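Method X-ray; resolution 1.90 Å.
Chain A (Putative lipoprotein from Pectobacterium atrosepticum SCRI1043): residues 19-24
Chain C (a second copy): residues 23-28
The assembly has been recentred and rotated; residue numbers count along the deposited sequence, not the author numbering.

Chain A 19-24: GKPKVD
Chain C, residues 23-28: VDDETG

How does chain C enter the contact? Val C23 continues a strand (phi/psi -67/138, chi1 t) and stays out of reach of chain A. At Asp C24 (-97/111) the CA-to-CB bond points toward the other copy, and with chi1 t and chi2 -24° the carboxylate divides its work. OD2 of Asp C24 accepts a hydrogen bond, part of a salt bridge, from NZ of Lys A20 at 2.6 Å, and also has a partner elsewhere in the structure. OD1 of Asp C24 turns back to its own chain, taking the backbone N of Glu C26 at 2.7 Å.

What shapes the turn that follows? The CA-to-CB bond of Asp C25 (-61/-18, chi1 m) points away from chain A, and Glu C26 (-77/-30) and Thr C27 (-109/-27) carry the backbone round. The carbonyl O of Asp C24 receives two backbone hydrogen bonds, from Thr C27 N at 3.0 Å and from Gly C28 N at 2.7 Å, so the turn is held by hydrogen bonds within its own chain.

Why is so much of Glu C26 covered by chain A? Its CA-to-CB bond runs sideways, and chi1 m, chi2 t and chi3 -48° bring the carboxylate to two lysines. OE1 of Glu C26 lies 2.8 Å from NZ of Lys A20, a second salt bridge with a hydrogen bond, so one ammonium group is shared by two acids. Lys A20 (-68/123; chi t, t, p, t) reaches them from a CA-to-CB bond directed toward chain C. OE2 of Glu C26 only touches CD of Lys A22, at 3.5 Å; the lysine's chi angles (-59°, 174°, -91°, -74°) fold its NZ back to the carbonyl O of Lys A20 at 2.8 Å. The backbone contributes too: Val A23 N donates to Glu C26 O at 2.9 Å, nearly straight at 169°.

Where do the two backbones come nearest, CA to CA, and how does the contact finish? The register is set by Lys A22 and Thr C27, whose CA atoms are 4.8 Å apart; Lys A22 is extended (-143/156), as is Pro A21 before it (-65/144). Thr C27, chi1 p, places CG2 3.4 Å from Pro A21 O, a methyl contact that leaves this carbonyl buried without a hydrogen-bond partner. Beyond it, Val A23 (-69/134, chi1 t) directs its CA-to-CB bond toward chain C and sets CG2 3.3 Å from Thr C27 O. Gly C28 (84/2) closes the stretch with backbone angles that themselves call for glycine. In all, 308 Å² is buried, both sides summed.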

# COMPACT_ATOMS: atom_id res chain seq x y z
N GLY A 19 -5.40 -14.98 23.01
CA GLY A 19 -4.94 -15.71 21.84
C GLY A 19 -4.29 -14.71 20.90
O GLY A 19 -4.60 -13.52 20.94
N LYS A 20 -3.38 -15.18 20.05
CA LYS A 20 -2.66 -14.30 19.13
C LYS A 20 -3.52 -13.68 18.04
O LYS A 20 -4.18 -14.38 17.28
CB LYS A 20 -1.49 -15.04 18.46
CG LYS A 20 -0.55 -14.09 17.72
CD LYS A 20 0.70 -14.78 17.17
CE LYS A 20 0.44 -15.44 15.83
NZ LYS A 20 1.70 -15.95 15.22
N PRO A 21 -3.53 -12.34 17.96
CA PRO A 21 -4.33 -11.70 16.92
C PRO A 21 -3.69 -12.09 15.59
O PRO A 21 -2.48 -12.24 15.49
CB PRO A 21 -4.16 -10.21 17.22
CG PRO A 21 -3.98 -10.19 18.73
CD PRO A 21 -3.04 -11.36 18.95
N LYS A 22 -4.52 -12.29 14.57
CA LYS A 22 -4.02 -12.67 13.25
C LYS A 22 -4.82 -11.99 12.16
O LYS A 22 -5.98 -11.61 12.36
CB LYS A 22 -4.13 -14.19 13.07
CG LYS A 22 -3.36 -15.00 14.11
CD LYS A 22 -3.64 -16.49 13.96
CE LYS A 22 -4.80 -16.94 14.83
NZ LYS A 22 -4.42 -17.00 16.27
N VAL A 23 -4.21 -11.84 10.99
CA VAL A 23 -4.91 -11.23 9.87
C VAL A 23 -5.99 -12.19 9.40
O VAL A 23 -5.77 -13.39 9.26
CB VAL A 23 -3.96 -10.94 8.69
CG1 VAL A 23 -4.76 -10.44 7.49
CG2 VAL A 23 -2.93 -9.89 9.11
N ASP A 24 -7.18 -11.63 9.17
CA ASP A 24 -8.32 -12.39 8.68
C ASP A 24 -8.33 -12.13 7.18
O ASP A 24 -8.57 -11.01 6.74
CB ASP A 24 -9.61 -11.85 9.32
CG ASP A 24 -10.86 -12.53 8.79
OD1 ASP A 24 -10.80 -13.19 7.73
OD2 ASP A 24 -11.92 -12.40 9.45
N VAL C 23 9.30 -11.31 9.75
CA VAL C 23 7.87 -11.14 9.60
C VAL C 23 7.15 -12.43 9.97
O VAL C 23 7.60 -13.53 9.64
CB VAL C 23 7.49 -10.75 8.14
CG1 VAL C 23 5.99 -10.92 7.92
CG2 VAL C 23 7.89 -9.31 7.88
N ASP C 24 6.05 -12.27 10.69
CA ASP C 24 5.19 -13.38 11.12
C ASP C 24 4.10 -13.36 10.05
O ASP C 24 3.31 -12.42 10.00
CB ASP C 24 4.58 -13.07 12.49
CG ASP C 24 3.59 -14.13 12.96
OD1 ASP C 24 3.02 -14.85 12.12
OD2 ASP C 24 3.36 -14.22 14.19
N ASP C 25 4.06 -14.37 9.20
CA ASP C 25 3.05 -14.37 8.14
C ASP C 25 1.61 -14.38 8.65
O ASP C 25 0.69 -14.04 7.90
CB ASP C 25 3.28 -15.55 7.19
CG ASP C 25 4.59 -15.43 6.43
OD1 ASP C 25 4.89 -14.32 5.94
OD2 ASP C 25 5.31 -16.44 6.33
N GLU C 26 1.39 -14.74 9.91
CA GLU C 26 0.03 -14.75 10.43
C GLU C 26 -0.45 -13.34 10.75
O GLU C 26 -1.64 -13.05 10.68
CB GLU C 26 -0.08 -15.60 11.71
CG GLU C 26 -0.11 -17.11 11.48
CD GLU C 26 -0.53 -17.89 12.72
OE1 GLU C 26 0.01 -17.63 13.81
OE2 GLU C 26 -1.40 -18.79 12.60
N THR C 27 0.49 -12.47 11.10
CA THR C 27 0.18 -11.09 11.46
C THR C 27 0.62 -10.04 10.45
O THR C 27 0.03 -8.96 10.37
CB THR C 27 0.85 -10.72 12.80
OG1 THR C 27 2.27 -10.66 12.63
CG2 THR C 27 0.52 -11.77 13.86
N GLY C 28 1.66 -10.35 9.68
CA GLY C 28 2.16 -9.39 8.71
C GLY C 28 3.10 -8.41 9.38
O GLY C 28 3.61 -7.49 8.74